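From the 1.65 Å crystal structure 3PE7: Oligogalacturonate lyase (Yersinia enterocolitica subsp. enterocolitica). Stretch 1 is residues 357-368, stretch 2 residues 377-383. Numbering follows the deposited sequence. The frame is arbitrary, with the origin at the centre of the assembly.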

# COMPACT_ATOMS: atom_id res chain seq x y z
N SER A 357 -0.79 -3.42 8.38
CA SER A 357 -1.49 -2.21 8.80
C SER A 357 -2.31 -2.54 10.05
O SER A 357 -2.43 -3.71 10.41
CB SER A 357 -2.37 -1.63 7.69
OG SER A 357 -3.50 -2.47 7.47
N PHE A 358 -2.86 -1.52 10.71
CA PHE A 358 -3.66 -1.71 11.91
C PHE A 358 -5.14 -1.87 11.57
O PHE A 358 -5.63 -1.24 10.63
CB PHE A 358 -3.46 -0.53 12.88
CG PHE A 358 -2.07 -0.43 13.44
CD1 PHE A 358 -1.12 0.38 12.84
CD2 PHE A 358 -1.71 -1.14 14.59
CE1 PHE A 358 0.20 0.50 13.37
CE2 PHE A 358 -0.41 -1.05 15.12
CZ PHE A 358 0.55 -0.21 14.50
N THR A 359 -5.85 -2.72 12.32
CA THR A 359 -7.30 -2.75 12.27
C THR A 359 -7.81 -1.38 12.77
O THR A 359 -7.09 -0.66 13.46
CB THR A 359 -7.87 -3.85 13.17
OG1 THR A 359 -7.27 -3.79 14.47
CG2 THR A 359 -7.62 -5.24 12.55
N PRO A 360 -9.05 -1.02 12.41
CA PRO A 360 -9.55 0.30 12.82
C PRO A 360 -9.50 0.55 14.35
O PRO A 360 -9.40 1.72 14.78
CB PRO A 360 -11.01 0.29 12.29
CG PRO A 360 -10.92 -0.55 11.05
CD PRO A 360 -9.96 -1.66 11.44
N ASP A 361 -9.56 -0.51 15.14
CA ASP A 361 -9.53 -0.38 16.62
C ASP A 361 -8.12 -0.36 17.23
O ASP A 361 -7.97 -0.21 18.44
CB ASP A 361 -10.43 -1.44 17.29
CG ASP A 361 -9.92 -2.86 17.12
OD1 ASP A 361 -8.83 -3.06 16.56
OD2 ASP A 361 -10.64 -3.79 17.56
N ASP A 362 -7.10 -0.49 16.37
CA ASP A 362 -5.69 -0.51 16.75
C ASP A 362 -5.30 -1.69 17.65
O ASP A 362 -4.23 -1.67 18.27
CB ASP A 362 -5.26 0.82 17.41
CG ASP A 362 -5.09 1.94 16.39
OD1 ASP A 362 -4.90 3.10 16.81
OD2 ASP A 362 -5.13 1.63 15.18
N LYS A 363 -6.13 -2.74 17.67
CA LYS A 363 -5.86 -3.88 18.55
C LYS A 363 -5.13 -5.02 17.85
O LYS A 363 -4.55 -5.90 18.50
CB LYS A 363 -7.16 -4.41 19.16
CG LYS A 363 -7.95 -3.37 19.97
CD LYS A 363 -7.51 -3.27 21.41
CE LYS A 363 -8.27 -2.15 22.18
NZ LYS A 363 -9.71 -2.24 21.90
N GLN A 364 -5.17 -4.99 16.52
CA GLN A 364 -4.61 -6.08 15.72
C GLN A 364 -3.85 -5.55 14.52
O GLN A 364 -4.06 -4.43 14.10
CB GLN A 364 -5.72 -6.99 15.21
CG GLN A 364 -6.45 -7.74 16.28
CD GLN A 364 -7.67 -8.39 15.73
OE1 GLN A 364 -8.59 -7.71 15.27
NE2 GLN A 364 -7.69 -9.71 15.75
N ILE A 365 -2.96 -6.37 13.98
CA ILE A 365 -2.39 -6.05 12.68
C ILE A 365 -2.78 -7.09 11.63
O ILE A 365 -2.85 -8.30 11.92
CB ILE A 365 -0.85 -5.86 12.76
CG1 ILE A 365 -0.18 -7.01 13.50
CG2 ILE A 365 -0.50 -4.49 13.45
CD1 ILE A 365 1.35 -7.00 13.37
N LEU A 366 -3.04 -6.61 10.42
CA LEU A 366 -3.40 -7.46 9.28
C LEU A 366 -2.21 -7.60 8.36
O LEU A 366 -1.57 -6.60 8.02
CB LEU A 366 -4.56 -6.85 8.49
CG LEU A 366 -4.95 -7.58 7.18
CD1 LEU A 366 -5.67 -8.87 7.49
CD2 LEU A 366 -5.81 -6.68 6.25
N PHE A 367 -1.91 -8.82 7.94
CA PHE A 367 -0.78 -9.04 7.03
C PHE A 367 -0.97 -10.28 6.19
O PHE A 367 -1.77 -11.15 6.53
CB PHE A 367 0.56 -9.11 7.81
CG PHE A 367 0.65 -10.26 8.78
CD1 PHE A 367 1.34 -11.42 8.42
CD2 PHE A 367 0.07 -10.19 10.06
CE1 PHE A 367 1.44 -12.49 9.32
CE2 PHE A 367 0.17 -11.26 10.96
CZ PHE A 367 0.86 -12.41 10.59
N THR A 368 -0.23 -10.35 5.08
CA THR A 368 -0.14 -11.59 4.27
C THR A 368 1.11 -12.41 4.63
O THR A 368 2.18 -11.85 4.90
CB THR A 368 -0.07 -11.28 2.74
OG1 THR A 368 -1.12 -10.41 2.35
CG2 THR A 368 -0.16 -12.54 1.90
N LEU A 377 -4.23 -14.55 4.57
CA LEU A 377 -4.40 -13.38 5.44
C LEU A 377 -4.40 -13.78 6.91
O LEU A 377 -4.99 -14.79 7.30
CB LEU A 377 -5.70 -12.63 5.10
CG LEU A 377 -5.60 -11.70 3.87
CD1 LEU A 377 -5.74 -12.49 2.58
CD2 LEU A 377 -6.63 -10.59 3.96
N TYR A 378 -3.74 -12.96 7.72
CA TYR A 378 -3.60 -13.18 9.17
C TYR A 378 -3.88 -11.90 9.93
O TYR A 378 -3.56 -10.79 9.47
CB TYR A 378 -2.16 -13.61 9.52
CG TYR A 378 -1.75 -14.87 8.85
CD1 TYR A 378 -1.31 -14.86 7.51
CD2 TYR A 378 -1.83 -16.10 9.51
CE1 TYR A 378 -0.95 -16.04 6.86
CE2 TYR A 378 -1.47 -17.29 8.87
CZ TYR A 378 -1.03 -17.23 7.54
OH TYR A 378 -0.68 -18.38 6.89
N LEU A 379 -4.48 -12.07 11.11
CA LEU A 379 -4.62 -11.00 12.10
C LEU A 379 -3.86 -11.38 13.37
O LEU A 379 -4.17 -12.40 13.99
CB LEU A 379 -6.11 -10.76 12.42
CG LEU A 379 -6.95 -10.05 11.35
CD1 LEU A 379 -8.45 -10.16 11.65
CD2 LEU A 379 -6.50 -8.56 11.26
N ALA A 380 -2.88 -10.56 13.73
CA ALA A 380 -2.15 -10.75 15.00
C ALA A 380 -2.62 -9.76 16.06
O ALA A 380 -2.71 -8.56 15.79
CB ALA A 380 -0.65 -10.62 14.77
N THR A 381 -2.91 -10.25 17.27
CA THR A 381 -3.39 -9.41 18.37
C THR A 381 -2.23 -8.77 19.08
O THR A 381 -1.28 -9.46 19.48
CB THR A 381 -4.26 -10.23 19.36
OG1 THR A 381 -5.38 -10.74 18.66
CG2 THR A 381 -4.78 -9.32 20.50
N LEU A 382 -2.26 -7.45 19.20
CA LEU A 382 -1.16 -6.76 19.86
C LEU A 382 -1.17 -7.08 21.36
O LEU A 382 -2.23 -7.05 21.99
CB LEU A 382 -1.25 -5.25 19.64
CG LEU A 382 -1.19 -4.70 18.20
CD1 LEU A 382 -1.02 -3.19 18.28
CD2 LEU A 382 -0.07 -5.31 17.36
N PRO A 383 0.01 -7.42 21.92
CA PRO A 383 0.14 -7.66 23.36
C PRO A 383 -0.14 -6.40 24.19
O PRO A 383 0.13 -5.29 23.73
CB PRO A 383 1.62 -8.03 23.52
CG PRO A 383 2.31 -7.36 22.41
CD PRO A 383 1.32 -7.47 21.24
O HOH W 1 -4.58 -5.71 21.29
O HOH W 2 -5.67 -11.91 16.21

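Two antiparallel strands, 364-368 and 377-381, pair to make most of this contact. At I365 and A380 the backbones pair through I365 N to A380 O and A380 N to I365 O, both 2.9 Å; two residues along, F367 N donates to Y378 O (3.0 Å) and Y378 N to F367 O (2.9 Å). Just beyond the strand ends, L382 N donates to K363 O at 2.9 Å, and a water bridges K363 O and L382 O. The remaining pairs, Q364 with T381, L366 with L379 and T368 with L377, make no such bonds, but CA-H...O contacts such as L379 CA to I365 O (3.2 Å) lie between the ladder's rungs.

Alternation sends I365, F367, Y378 and A380 to one face. F367 takes chi1 = 63° (p), which swings its ring toward the neighbouring strand, where CB of Y378 sits over the ring face, 3.7 Å from the ring centroid. Y378, with chi1 at m, places its ring nearly parallel to that of F367 but slid aside, with centroids 5.4 Å apart, so the rings barely overlap. A380 suits its place because a lone methyl fits beside these larger groups: its CB lies 3.9 Å from F367 CE2, at the ring edge, and 3.9 Å from I365 CG1. The p rotamer of I365 (chi1 = 49°) puts CG1 by that methyl and CG2 4.0 Å from L382 CD2. L382, in the m,t conformation, also brings CD1 to 3.9 Å from F358 CE2, near the plane of that ring. Its two methyls thus lie against I365 and F358, which also touch each other, and the residue is buried although it lies beyond the strand.

The other face carries Q364, L366, T368, L377, L379 and T381. L379, m,t, directs CD2 to 3.8 Å from L366 CB and 3.7 Å from T359 CG2, while L366, t,p, reaches L377 CD2 with its CD1 at 4.0 Å. Toward the partly exposed end the chemistry turns polar: a second water accepts from Q364 NE2 (3.0 Å), donates to L379 O (2.7 Å) and hydrogen-bonds T381 OG1 (2.7 Å). The extended chi2 of Q364 (t) helps its amide reach this water.

The type I turn from T359 to D362 leads into the strand. T359 OG1, at chi1 p, donates to D361 OD1 (2.7 Å) and accepts from Q364 N (3.2 Å), while its methyl packs on L379.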